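Local coordinates for protein FmtA (Staphylococcus aureus, PDB 5ZH8) that removes D-alanyl groups from wall teichoic acid and lipoteichoic acid by ester hydrolysis, and affects methicillin resistance and autolysis, at residues F159-S162 with K163-L167; K181-K184 with D185-N188; Y251-Q254 with P255-K258; T293-G296 with K297-Q301; K323-D327 with E328-G332. All coordinates share one frame; numbering follows the deposited sequence.

Contact 1 of 5, residues F159-S162 with K163-L167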
loop_
_atom_site.group_PDB
_atom_site.type_symbol
_atom_site.label_atom_id
_atom_site.label_comp_id
_atom_site.label_asym_id
_atom_site.label_seq_id
_atom_site.Cartn_x
_atom_site.Cartn_y
_atom_site.Cartn_z
ATOM N N PHE A 159 -30.998 8.973 10.949
ATOM C CA PHE A 159 -30.347 8.210 9.890
ATOM C C PHE A 159 -31.387 7.550 8.977
ATOM O O PHE A 159 -31.644 6.345 9.063
ATOM C CB PHE A 159 -29.392 7.162 10.473
ATOM C CG PHE A 159 -28.397 6.639 9.476
ATOM C CD1 PHE A 159 -27.187 7.290 9.290
ATOM C CD2 PHE A 159 -28.676 5.509 8.710
ATOM C CE1 PHE A 159 -26.272 6.828 8.371
ATOM C CE2 PHE A 159 -27.760 5.037 7.784
ATOM C CZ PHE A 159 -26.557 5.698 7.616
ATOM N N LYS A 160 -31.987 8.358 8.104
ATOM C CA LYS A 160 -33.011 7.884 7.181
ATOM C C LYS A 160 -32.389 7.497 5.848
ATOM O O LYS A 160 -31.399 8.091 5.414
ATOM C CB LYS A 160 -34.092 8.946 6.985
ATOM C CG LYS A 160 -35.456 8.559 7.552
ATOM C CD LYS A 160 -36.022 7.302 6.894
ATOM C CE LYS A 160 -37.539 7.220 7.012
ATOM N NZ LYS A 160 -38.058 5.966 6.402
ATOM N N THR A 161 -32.982 6.495 5.203
ATOM C CA THR A 161 -32.386 5.854 4.033
ATOM C C THR A 161 -33.467 5.294 3.107
ATOM O O THR A 161 -34.491 4.803 3.576
ATOM C CB THR A 161 -31.421 4.727 4.472
ATOM O OG1 THR A 161 -31.242 3.791 3.404
ATOM C CG2 THR A 161 -31.963 3.988 5.696
ATOM N N SER A 162 -33.220 5.363 1.799
ATOM C CA SER A 162 -34.193 4.967 0.760
ATOM C C SER A 162 -34.923 3.654 1.084
ATOM O O SER A 162 -36.110 3.507 0.806
ATOM C CB SER A 162 -33.507 4.839 -0.617
ATOM O OG SER A 162 -32.204 5.409 -0.633
ATOM N N LYS A 163 -34.186 2.703 1.651
ATOM C CA LYS A 163 -34.736 1.451 2.139
ATOM C C LYS A 163 -34.203 1.228 3.554
ATOM O O LYS A 163 -33.163 1.780 3.912
ATOM C CB LYS A 163 -34.310 0.309 1.212
ATOM C CG LYS A 163 -34.729 0.514 -0.240
ATOM C CD LYS A 163 -34.384 -0.678 -1.123
ATOM C CE LYS A 163 -32.892 -0.764 -1.443
ATOM N NZ LYS A 163 -32.421 0.251 -2.432
ATOM N N PRO A 164 -34.900 0.409 4.366
ATOM C CA PRO A 164 -34.421 0.156 5.726
ATOM C C PRO A 164 -33.167 -0.705 5.744
ATOM O O PRO A 164 -33.052 -1.635 4.949
ATOM C CB PRO A 164 -35.586 -0.592 6.375
ATOM C CG PRO A 164 -36.268 -1.274 5.242
ATOM C CD PRO A 164 -36.141 -0.334 4.076
ATOM N N ILE A 165 -32.234 -0.382 6.635
ATOM C CA ILE A 165 -30.979 -1.127 6.776
ATOM C C ILE A 165 -30.893 -1.773 8.154
ATOM O O ILE A 165 -30.728 -1.063 9.141
ATOM C CB ILE A 165 -29.766 -0.180 6.678
ATOM C CG1 ILE A 165 -29.782 0.629 5.379
ATOM C CG2 ILE A 165 -28.460 -0.958 6.842
ATOM C CD1 ILE A 165 -28.828 1.810 5.409
ATOM N N PRO A 166 -30.994 -3.112 8.240
ATOM C CA PRO A 166 -30.841 -3.713 9.566
ATOM C C PRO A 166 -29.422 -3.532 10.099
ATOM O O PRO A 166 -28.481 -3.446 9.308
ATOM C CB PRO A 166 -31.163 -5.197 9.331
ATOM C CG PRO A 166 -30.977 -5.418 7.876
ATOM C CD PRO A 166 -31.277 -4.115 7.198
ATOM N N LEU A 167 -29.278 -3.463 11.423
ATOM C CA LEU A 167 -27.960 -3.338 12.051
ATOM C C LEU A 167 -27.015 -4.425 11.553
ATOM O O LEU A 167 -25.821 -4.182 11.395
ATOM C CB LEU A 167 -28.066 -3.438 13.574
ATOM C CG LEU A 167 -28.715 -2.295 14.342
ATOM C CD1 LEU A 167 -28.744 -2.631 15.827
ATOM C CD2 LEU A 167 -27.967 -0.990 14.107
#

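Contact 2 of 5, residues K181-K184 with D185-N188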
loop_
_atom_site.group_PDB
_atom_site.type_symbol
_atom_site.label_atom_id
_atom_site.label_comp_id
_atom_site.label_asym_id
_atom_site.label_seq_id
_atom_site.Cartn_x
_atom_site.Cartn_y
_atom_site.Cartn_z
ATOM N N LYS A 181 -16.246 8.596 2.394
ATOM C CA LYS A 181 -15.249 9.530 1.915
ATOM C C LYS A 181 -14.964 10.474 3.071
ATOM O O LYS A 181 -15.767 11.370 3.341
ATOM C CB LYS A 181 -15.779 10.302 0.705
ATOM C CG LYS A 181 -15.646 9.559 -0.619
ATOM C CD LYS A 181 -15.953 10.468 -1.802
ATOM C CE LYS A 181 -14.842 11.476 -2.065
ATOM N NZ LYS A 181 -15.382 12.697 -2.726
ATOM N N SER A 182 -13.835 10.271 3.754
ATOM C CA SER A 182 -13.444 11.113 4.887
ATOM C C SER A 182 -13.204 12.581 4.487
ATOM O O SER A 182 -12.960 12.889 3.318
ATOM C CB SER A 182 -12.186 10.553 5.551
ATOM O OG SER A 182 -11.171 10.345 4.584
ATOM N N SER A 183 -13.312 13.476 5.471
ATOM C CA SER A 183 -13.007 14.892 5.289
ATOM C C SER A 183 -12.396 15.468 6.565
ATOM O O SER A 183 -12.780 15.088 7.669
ATOM C CB SER A 183 -14.266 15.673 4.922
ATOM O OG SER A 183 -13.960 17.034 4.688
ATOM N N LYS A 184 -11.453 16.394 6.404
ATOM C CA LYS A 184 -10.807 17.056 7.540
ATOM C C LYS A 184 -11.786 17.992 8.241
ATOM O O LYS A 184 -11.628 18.300 9.422
ATOM C CB LYS A 184 -9.577 17.845 7.072
ATOM C CG LYS A 184 -8.485 16.984 6.452
ATOM C CD LYS A 184 -7.335 17.849 5.942
ATOM C CE LYS A 184 -6.039 17.070 5.796
ATOM N NZ LYS A 184 -4.901 17.901 5.306
ATOM N N ASP A 185 -12.792 18.444 7.495
ATOM C CA ASP A 185 -13.864 19.277 8.029
ATOM C C ASP A 185 -14.532 18.649 9.250
ATOM O O ASP A 185 -14.841 19.341 10.220
ATOM C CB ASP A 185 -14.931 19.519 6.951
ATOM C CG ASP A 185 -14.409 20.324 5.769
ATOM O OD1 ASP A 185 -13.190 20.601 5.710
ATOM O OD2 ASP A 185 -15.228 20.676 4.894
ATOM N N TYR A 186 -14.751 17.338 9.197
ATOM C CA TYR A 186 -15.536 16.652 10.221
ATOM C C TYR A 186 -14.771 16.576 11.534
ATOM O O TYR A 186 -13.692 15.992 11.606
ATOM C CB TYR A 186 -15.951 15.253 9.754
ATOM C CG TYR A 186 -16.586 15.208 8.375
ATOM C CD1 TYR A 186 -17.309 16.297 7.863
ATOM C CD2 TYR A 186 -16.476 14.069 7.584
ATOM C CE1 TYR A 186 -17.883 16.246 6.605
ATOM C CE2 TYR A 186 -17.052 14.014 6.323
ATOM C CZ TYR A 186 -17.756 15.103 5.842
ATOM O OH TYR A 186 -18.326 15.037 4.598
ATOM N N LYS A 187 -15.349 17.182 12.566
ATOM C CA LYS A 187 -14.701 17.321 13.859
ATOM C C LYS A 187 -15.052 16.191 14.805
ATOM O O LYS A 187 -14.416 16.051 15.848
ATOM C CB LYS A 187 -15.114 18.646 14.507
ATOM C CG LYS A 187 -14.889 19.879 13.643
ATOM C CD LYS A 187 -13.429 20.075 13.241
ATOM C CE LYS A 187 -12.535 20.405 14.431
ATOM N NZ LYS A 187 -11.165 20.837 14.017
ATOM N N ASN A 188 -16.065 15.397 14.461
ATOM C CA ASN A 188 -16.574 14.376 15.376
ATOM C C ASN A 188 -17.329 13.257 14.662
ATOM O O ASN A 188 -17.623 13.352 13.465
ATOM C CB ASN A 188 -17.483 15.032 16.417
ATOM C CG ASN A 188 -18.604 15.829 15.789
ATOM O OD1 ASN A 188 -19.374 15.313 14.984
ATOM N ND2 ASN A 188 -18.699 17.096 16.159
#

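Contact 3 of 5, residues Y251-Q254 with P255-K258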
loop_
_atom_site.group_PDB
_atom_site.type_symbol
_atom_site.label_atom_id
_atom_site.label_comp_id
_atom_site.label_asym_id
_atom_site.label_seq_id
_atom_site.Cartn_x
_atom_site.Cartn_y
_atom_site.Cartn_z
ATOM N N TYR A 251 -6.444 8.044 20.065
ATOM C CA TYR A 251 -5.343 8.818 19.476
ATOM C C TYR A 251 -4.857 10.050 20.260
ATOM O O TYR A 251 -3.666 10.363 20.228
ATOM C CB TYR A 251 -5.723 9.247 18.052
ATOM C CG TYR A 251 -6.708 10.396 17.990
ATOM C CD1 TYR A 251 -8.074 10.183 18.182
ATOM C CD2 TYR A 251 -6.279 11.696 17.740
ATOM C CE1 TYR A 251 -8.978 11.235 18.130
ATOM C CE2 TYR A 251 -7.175 12.755 17.681
ATOM C CZ TYR A 251 -8.522 12.519 17.879
ATOM O OH TYR A 251 -9.414 13.569 17.817
ATOM N N ASP A 252 -5.761 10.746 20.949
ATOM C CA ASP A 252 -5.418 12.026 21.568
ATOM C C ASP A 252 -5.276 11.988 23.093
ATOM O O ASP A 252 -5.150 13.035 23.729
ATOM C CB ASP A 252 -6.442 13.097 21.167
ATOM C CG ASP A 252 -5.868 14.515 21.219
ATOM O OD1 ASP A 252 -4.650 14.696 20.981
ATOM O OD2 ASP A 252 -6.641 15.457 21.508
ATOM N N GLU A 253 -5.275 10.799 23.688
ATOM C CA GLU A 253 -5.093 10.686 25.134
ATOM C C GLU A 253 -3.659 11.071 25.520
ATOM O O GLU A 253 -2.695 10.583 24.930
ATOM C CB GLU A 253 -5.452 9.279 25.620
ATOM C CG GLU A 253 -6.906 8.900 25.375
ATOM C CD GLU A 253 -7.330 7.643 26.120
ATOM O OE1 GLU A 253 -7.321 7.634 27.372
ATOM O OE2 GLU A 253 -7.700 6.659 25.452
ATOM N N GLN A 254 -3.535 11.965 26.499
ATOM C CA GLN A 254 -2.249 12.594 26.838
ATOM C C GLN A 254 -1.191 11.627 27.351
ATOM O O GLN A 254 -0.074 11.622 26.845
ATOM C CB GLN A 254 -2.446 13.722 27.868
ATOM C CG GLN A 254 -3.079 14.971 27.295
ATOM C CD GLN A 254 -2.228 15.612 26.218
ATOM O OE1 GLN A 254 -1.043 15.886 26.425
ATOM N NE2 GLN A 254 -2.830 15.855 25.056
ATOM N N PRO A 255 -1.534 10.795 28.351
ATOM C CA PRO A 255 -0.492 9.976 28.977
ATOM C C PRO A 255 0.161 8.959 28.046
ATOM O O PRO A 255 1.217 8.437 28.388
ATOM C CB PRO A 255 -1.233 9.246 30.107
ATOM C CG PRO A 255 -2.559 9.916 30.238
ATOM C CD PRO A 255 -2.867 10.486 28.891
ATOM N N PHE A 256 -0.454 8.686 26.893
ATOM C CA PHE A 256 0.047 7.686 25.953
ATOM C C PHE A 256 0.792 8.277 24.760
ATOM O O PHE A 256 1.336 7.520 23.972
ATOM C CB PHE A 256 -1.113 6.822 25.431
ATOM C CG PHE A 256 -1.950 6.208 26.515
ATOM C CD1 PHE A 256 -1.635 4.962 27.041
ATOM C CD2 PHE A 256 -3.059 6.881 27.019
ATOM C CE1 PHE A 256 -2.407 4.401 28.046
ATOM C CE2 PHE A 256 -3.833 6.328 28.026
ATOM C CZ PHE A 256 -3.503 5.087 28.542
ATOM N N LYS A 257 0.823 9.602 24.620
ATOM C CA LYS A 257 1.458 10.250 23.452
ATOM C C LYS A 257 2.916 9.836 23.239
ATOM O O LYS A 257 3.370 9.686 22.105
ATOM C CB LYS A 257 1.364 11.777 23.556
ATOM C CG LYS A 257 -0.009 12.327 23.214
ATOM C CD LYS A 257 0.000 13.846 23.125
ATOM C CE LYS A 257 -1.414 14.385 22.990
ATOM N NZ LYS A 257 -2.085 13.939 21.743
ATOM N N LYS A 258 3.627 9.644 24.343
ATOM C CA LYS A 258 5.009 9.152 24.351
ATOM C C LYS A 258 5.205 7.873 23.531
ATOM O O LYS A 258 6.261 7.666 22.946
ATOM C CB LYS A 258 5.404 8.858 25.800
ATOM C CG LYS A 258 6.871 9.026 26.147
ATOM C CD LYS A 258 7.110 8.741 27.630
ATOM C CE LYS A 258 6.180 9.558 28.533
ATOM N NZ LYS A 258 6.588 9.578 29.966
#

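Contact 4 of 5, residues T293-G296 with K297-Q301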
loop_
_atom_site.group_PDB
_atom_site.type_symbol
_atom_site.label_atom_id
_atom_site.label_comp_id
_atom_site.label_asym_id
_atom_site.label_seq_id
_atom_site.Cartn_x
_atom_site.Cartn_y
_atom_site.Cartn_z
ATOM N N THR A 293 0.724 -6.596 22.853
ATOM C CA THR A 293 0.451 -7.382 24.054
ATOM C C THR A 293 -0.999 -7.232 24.511
ATOM O O THR A 293 -1.646 -8.226 24.834
ATOM C CB THR A 293 1.389 -7.010 25.219
ATOM O OG1 THR A 293 1.261 -5.615 25.511
ATOM C CG2 THR A 293 2.830 -7.319 24.879
ATOM N N ASP A 294 -1.498 -5.996 24.532
ATOM C CA ASP A 294 -2.890 -5.719 24.912
ATOM C C ASP A 294 -3.894 -6.384 23.981
ATOM O O ASP A 294 -4.943 -6.858 24.434
ATOM C CB ASP A 294 -3.166 -4.213 24.954
ATOM C CG ASP A 294 -3.080 -3.631 26.361
ATOM O OD1 ASP A 294 -2.335 -4.175 27.207
ATOM O OD2 ASP A 294 -3.771 -2.618 26.620
ATOM N N MET A 295 -3.584 -6.419 22.687
ATOM C CA MET A 295 -4.463 -7.074 21.718
ATOM C C MET A 295 -4.564 -8.571 21.985
ATOM O O MET A 295 -5.643 -9.144 21.904
ATOM C CB MET A 295 -3.974 -6.833 20.290
ATOM C CG MET A 295 -4.814 -7.509 19.208
ATOM S SD MET A 295 -6.605 -7.279 19.279
ATOM C CE MET A 295 -6.826 -5.927 18.130
ATOM N N GLY A 296 -3.436 -9.203 22.289
ATOM C CA GLY A 296 -3.434 -10.609 22.674
ATOM C C GLY A 296 -4.154 -10.811 23.995
ATOM O O GLY A 296 -4.919 -11.761 24.158
ATOM N N LYS A 297 -3.900 -9.910 24.942
ATOM C CA LYS A 297 -4.554 -9.932 26.250
ATOM C C LYS A 297 -6.078 -9.840 26.095
ATOM O O LYS A 297 -6.821 -10.486 26.829
ATOM C CB LYS A 297 -4.023 -8.778 27.117
ATOM C CG LYS A 297 -4.506 -8.796 28.554
ATOM C CD LYS A 297 -4.095 -7.550 29.329
ATOM C CE LYS A 297 -2.613 -7.550 29.672
ATOM N NZ LYS A 297 -2.267 -6.467 30.638
ATOM N N LEU A 298 -6.534 -9.033 25.138
ATOM C CA LEU A 298 -7.962 -8.905 24.837
ATOM C C LEU A 298 -8.562 -10.203 24.300
ATOM O O LEU A 298 -9.585 -10.668 24.786
ATOM C CB LEU A 298 -8.181 -7.785 23.818
ATOM C CG LEU A 298 -9.568 -7.658 23.195
ATOM C CD1 LEU A 298 -10.617 -7.378 24.259
ATOM C CD2 LEU A 298 -9.536 -6.576 22.127
ATOM N N ILE A 299 -7.921 -10.773 23.291
ATOM C CA ILE A 299 -8.428 -11.967 22.624
ATOM C C ILE A 299 -8.395 -13.194 23.531
ATOM O O ILE A 299 -9.352 -13.959 23.562
ATOM C CB ILE A 299 -7.645 -12.235 21.322
ATOM C CG1 ILE A 299 -8.011 -11.174 20.289
ATOM C CG2 ILE A 299 -7.936 -13.626 20.768
ATOM C CD1 ILE A 299 -6.952 -10.996 19.230
ATOM N N THR A 300 -7.303 -13.381 24.266
ATOM C CA THR A 300 -7.182 -14.535 25.151
ATOM C C THR A 300 -8.224 -14.498 26.267
ATOM O O THR A 300 -8.758 -15.534 26.658
ATOM C CB THR A 300 -5.794 -14.626 25.800
ATOM O OG1 THR A 300 -5.490 -13.392 26.460
ATOM C CG2 THR A 300 -4.741 -14.943 24.762
ATOM N N GLN A 301 -8.504 -13.303 26.781
ATOM C CA GLN A 301 -9.511 -13.141 27.827
ATOM C C GLN A 301 -10.932 -13.371 27.320
ATOM O O GLN A 301 -11.754 -13.945 28.032
ATOM C CB GLN A 301 -9.396 -11.770 28.468
ATOM C CG GLN A 301 -8.250 -11.673 29.453
ATOM C CD GLN A 301 -8.241 -10.345 30.171
ATOM O OE1 GLN A 301 -8.592 -10.263 31.344
ATOM N NE2 GLN A 301 -7.861 -9.290 29.460
#

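Contact 5 of 5, residues K323-D327 with E328-G332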
loop_
_atom_site.group_PDB
_atom_site.type_symbol
_atom_site.label_atom_id
_atom_site.label_comp_id
_atom_site.label_asym_id
_atom_site.label_seq_id
_atom_site.Cartn_x
_atom_site.Cartn_y
_atom_site.Cartn_z
ATOM N N LYS A 323 -27.124 -19.179 9.165
ATOM C CA LYS A 323 -28.015 -18.072 9.055
ATOM C C LYS A 323 -27.555 -16.931 9.941
ATOM O O LYS A 323 -27.532 -15.804 9.522
ATOM C CB LYS A 323 -29.421 -18.528 9.394
ATOM C CG LYS A 323 -30.421 -17.412 9.510
ATOM C CD LYS A 323 -30.990 -17.047 8.164
ATOM C CE LYS A 323 -32.173 -16.112 8.317
ATOM N NZ LYS A 323 -33.344 -16.743 8.983
ATOM N N GLN A 324 -27.159 -17.244 11.159
ATOM C CA GLN A 324 -26.733 -16.236 12.127
ATOM C C GLN A 324 -25.406 -15.608 11.749
ATOM O O GLN A 324 -25.276 -14.379 11.755
ATOM C CB GLN A 324 -26.614 -16.858 13.518
ATOM C CG GLN A 324 -26.365 -15.839 14.615
ATOM C CD GLN A 324 -26.312 -16.447 15.996
ATOM O OE1 GLN A 324 -26.566 -17.640 16.178
ATOM N NE2 GLN A 324 -25.973 -15.630 16.980
ATOM N N TYR A 325 -24.430 -16.457 11.439
ATOM C CA TYR A 325 -23.091 -16.030 11.044
ATOM C C TYR A 325 -22.796 -16.554 9.636
ATOM O O TYR A 325 -22.078 -17.541 9.481
ATOM C CB TYR A 325 -22.058 -16.567 12.035
ATOM C CG TYR A 325 -22.208 -16.004 13.426
ATOM C CD1 TYR A 325 -21.714 -14.749 13.741
ATOM C CD2 TYR A 325 -22.848 -16.724 14.429
ATOM C CE1 TYR A 325 -21.851 -14.223 15.015
ATOM C CE2 TYR A 325 -22.989 -16.215 15.708
ATOM C CZ TYR A 325 -22.486 -14.959 15.995
ATOM O OH TYR A 325 -22.614 -14.425 17.261
ATOM N N PRO A 326 -23.366 -15.902 8.604
ATOM C CA PRO A 326 -23.262 -16.397 7.226
ATOM C C PRO A 326 -21.867 -16.303 6.625
ATOM O O PRO A 326 -21.496 -17.140 5.808
ATOM C CB PRO A 326 -24.222 -15.488 6.457
ATOM C CG PRO A 326 -24.245 -14.229 7.238
ATOM C CD PRO A 326 -24.142 -14.651 8.672
ATOM N N ASP A 327 -21.110 -15.291 7.024
ATOM C CA ASP A 327 -19.797 -15.031 6.452
ATOM C C ASP A 327 -18.718 -15.308 7.483
ATOM O O ASP A 327 -19.007 -15.488 8.667
ATOM C CB ASP A 327 -19.707 -13.571 5.974
ATOM C CG ASP A 327 -20.852 -13.189 5.034
ATOM O OD1 ASP A 327 -21.256 -14.075 4.256
ATOM O OD2 ASP A 327 -21.374 -12.049 5.094
ATOM N N GLU A 328 -17.474 -15.354 7.021
ATOM C CA GLU A 328 -16.325 -15.471 7.914
ATOM C C GLU A 328 -16.256 -14.231 8.789
ATOM O O GLU A 328 -15.937 -14.312 9.979
ATOM C CB GLU A 328 -15.027 -15.618 7.115
ATOM C CG GLU A 328 -14.925 -16.921 6.340
ATOM C CD GLU A 328 -13.599 -17.090 5.620
ATOM O OE1 GLU A 328 -12.902 -16.077 5.376
ATOM O OE2 GLU A 328 -13.255 -18.247 5.290
ATOM N N TYR A 329 -16.578 -13.088 8.189
ATOM C CA TYR A 329 -16.570 -11.812 8.894
ATOM C C TYR A 329 -17.767 -11.676 9.833
ATOM O O TYR A 329 -18.888 -11.986 9.457
ATOM C CB TYR A 329 -16.580 -10.660 7.892
ATOM C CG TYR A 329 -16.215 -9.329 8.494
ATOM C CD1 TYR A 329 -14.896 -8.998 8.716
ATOM C CD2 TYR A 329 -17.189 -8.400 8.844
ATOM C CE1 TYR A 329 -14.539 -7.787 9.255
ATOM C CE2 TYR A 329 -16.840 -7.180 9.395
ATOM C CZ TYR A 329 -15.511 -6.883 9.594
ATOM O OH TYR A 329 -15.129 -5.678 10.129
ATOM N N ARG A 330 -17.508 -11.230 11.056
ATOM C CA ARG A 330 -18.564 -10.824 11.977
ATOM C C ARG A 330 -17.983 -9.918 13.062
ATOM O O ARG A 330 -16.839 -10.106 13.500
ATOM C CB ARG A 330 -19.270 -12.032 12.620
ATOM C CG ARG A 330 -18.564 -12.640 13.840
ATOM C CD ARG A 330 -17.227 -13.292 13.482
ATOM N NE ARG A 330 -17.401 -14.242 12.393
ATOM C CZ ARG A 330 -17.980 -15.429 12.517
ATOM N NH1 ARG A 330 -18.433 -15.854 13.691
ATOM N NH2 ARG A 330 -18.106 -16.203 11.453
ATOM N N TYR A 331 -18.775 -8.934 13.483
ATOM C CA TYR A 331 -18.427 -8.077 14.621
ATOM C C TYR A 331 -16.980 -7.578 14.582
ATOM O O TYR A 331 -16.284 -7.579 15.594
ATOM C CB TYR A 331 -18.735 -8.809 15.939
ATOM C CG TYR A 331 -20.214 -9.018 16.147
ATOM C CD1 TYR A 331 -21.015 -7.992 16.658
ATOM C CD2 TYR A 331 -20.831 -10.227 15.809
ATOM C CE1 TYR A 331 -22.376 -8.170 16.847
ATOM C CE2 TYR A 331 -22.194 -10.409 15.992
ATOM C CZ TYR A 331 -22.959 -9.377 16.509
ATOM O OH TYR A 331 -24.311 -9.548 16.693
ATOM N N GLY A 332 -16.540 -7.164 13.398
ATOM C CA GLY A 332 -15.220 -6.564 13.226
ATOM C C GLY A 332 -14.042 -7.497 13.003
ATOM O O GLY A 332 -12.908 -7.037 12.988
HETATM O O HOH W 1 -20.912 -14.049 9.582
#

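Contact 1 of 5, residues F159-S162 with K163-L167
K163 takes part through its backbone. The hydroxyl of T161 donates to the K163 carbonyl, with OG1 2.8 Å from K163 O. The donor lies in the carbonyl plane, at a C=O...OG1 angle of 147°. T161 can do this because OG1 is turned opposite its own amide nitrogen (chi1 158°), which brings it round to the chain two residues on. The K163 side chain starts away from the loop, bends at its third and fourth torsions, and makes a cation-pi contact with Y206. P164 carries the chain on to I165. I165 returns to the first segment with CD1. That methyl lies 3.7 Å from T161 OG1 and 3.8 Å from T161 CG2. It also reaches the edge of the F159 ring, near its plane, with I165 CD1 4.1 Å from F159 CE2. F159 is buried against V193, I196 and V218. I165 rests on V152 and I201, and its backbone bonds to V152. P166 is the N-cap residue of helix 167-171. L167, the first residue of the helix, packs on V152, Y155, L219 and V222. The loop thus links helices 152-155 and 167-171. F159 faces helices 189-199 and 213-227, and L167 the latter. T161 has two roles: its hydroxyl gives the K163 carbonyl a hydrogen-bond partner, while its methyl lies against I165.

Contact 2 of 5, residues K181-K184 with D185-N188
Y186 folds back so that its ring lies against S183. At the base, Y186 CB lies 3.8 Å from S183 O. Along one side of the ring, Y186 CD2 and CE2 run past S183 CB, and CE2 comes to 3.5 Å from it. S183 CB stands over one face of the ring, 3.7 Å from the Y186 ring centroid and 17° off the normal, a CH-pi contact. At the far end of the ring Y186 CZ is 3.7 Å, and the hydroxyl OH 4.1 Å, from the same S183 CB. At the edge, near the ring plane, Y186 CE2 has K181 O at 4.2 Å. The backbone here makes a beta turn over residues 183-186, closed by a weak bond from Y186 N to S183 O. An ST turn is nested in it: S183 OG, turned opposite its own amide nitrogen (chi1 -177°), weakly accepts from D185 N. Both bonds are 3.4 Å between the heavy atoms, Y186 N to S183 O and D185 N to S183 OG. S183 O has a second partner in Q281 NE2. The Y186 ring also touches Y180, Q281, Q191 and A195. Two residues on, N188 is the N-cap of helix 189-199, and its OD1 accepts from Q191 N.

Contact 3 of 5, residues Y251-Q254 with P255-K258
K257 runs extended from CB and bends only at its last torsion (chi4 -63°), which turns NZ toward D252. D252 meets it with its carboxylate swung opposite its own amide nitrogen (chi1 -154°). The two side chains lie side by side and end in a salt bridge, with K257 NZ 2.8 Å from D252 OD1. The ammonium comes from the anti side of that oxygen and 29° out of the carboxylate plane. The Q254 chain, bent at its second torsion, lays its amide across the K257 chain near CE, but how closely they approach is doubtful. The backbone closes a beta turn over residues 254-257, with K257 N 3.1 Å from Q254 O. E253 packs against the edge of the F256 ring, where E253 CB is 3.7 Å from F256 CD2. The E253 carboxylate is held from outside the turn: OE2 by Y236 OH and F250 N, OE1 by N56 ND2. F256 rests on M122. This surface loop joins strand 248-250 to strand 264-265. Y251 bonds through its backbone to N287, next to strand 288-290, and its ring touches E49 of helix 47-55, while E253 lies on L52 of the same helix.

Contact 4 of 5, residues T293-G296 with K297-Q301
M295 and I299 meet one turn apart on helix 292-303. The sulfur does most of the touching: M295 SD lies 3.7 Å from I299 CD1 and 4.1 Å from L298 CD2. The M295 chain leaves with CG opposite its own amide nitrogen (chi1 179°) and then bends twice, which carries SD to these methyls. T300 grips the helix backbone, with OG1 2.9 Å from G296 O. That carbonyl oxygen also accepts T300 N, so two donors of one residue hold it. The frame is a regular alpha-helix: K297 N bonds to T293 O, L298 N to D294 O, and I299 N to M295 O. It packs on the main antiparallel sheet of the beta-lactamase-like fold. M295 touches F351, V353 and V362, I299 touches V353, V360 and Y355, and T300 touches V360. The side toward strand 99-106 carries T293, which rests on L100 and S103 and bonds through OG1 to T291. D294 and K297 lie side by side, but D294 OD1 is 4.1 Å from K297 NZ, too far for a salt bridge. D294 OD2 accepts instead from T248 OG1 and H247 N. Further along, Q301 NE2 and Q301 N reach K297 O from opposite faces of its plane. Q301 NE2 is 3.1 Å from K297 O and also donates to L243 O, while Q301 OE1 accepts from K306 NZ.

Contact 5 of 5, residues K323-D327 with E328-G332
Between Y325 and R330 the chain turns back into the short strand 329-330, outermost in the main antiparallel sheet beside 333-335, leaving the CA atoms of Y325 and R330 7.0 Å apart. R330 reaches back over the bend. Its CG sits between its own amide nitrogen and carbonyl carbon (chi1 83°), and the chain then bends at the next two torsions. This brings the guanidinium almost parallel to the Y325 ring, with the planes 4° apart. Y325 CD1 lies over one guanidinium face, 3.5 Å from R330 NH1. The two side chains cross at about a right angle. Y331 adds a ring edge on the far part of Y325, with Y331 CE2 4.0 Å from Y325 CE1. The Y331 hydroxyl bonds to E141 OE2. Within the turn R330 NE donates to E328 O at 2.8 Å, from above the carbonyl plane. R330 NH2 adds weak bonds to E328 O and, at 3.0 Å, to D327 O. A water donates to D327 O and Y329 O, joining the two sides of the bend. E328 forms a salt bridge with K336 and bonds through its backbone to A335. R330 NH1 also donates to L316 O, and NH2 to E319 O. The buried arginine is thus held by carbonyl oxygens from the turn, from L316 in helix 310-318 and from E319 just after it, which probably helps to stabilise its positive charge.

Overall arrangement
The five contacts follow one another along the chain, and none nests in or crosses another. Contact 1 shapes the loop between helices 152-155 and 167-171. Contact 2 bends the chain just before helix 189-199, and contact 3 shapes the loop after strand 248-250. Contact 4 closes no loop but lies within helix 292-303, against the main sheet. Contact 5 turns the chain into that sheet's edge strand, 329-330. Contacts 2 and 3 come closest, with nearest atoms about 6 Å apart. Contact 4 is about 7 Å from contact 3 and about 8 Å from contact 5 by nearest atoms. Contacts 1 and 4 lie on opposite sides of the chain's centre.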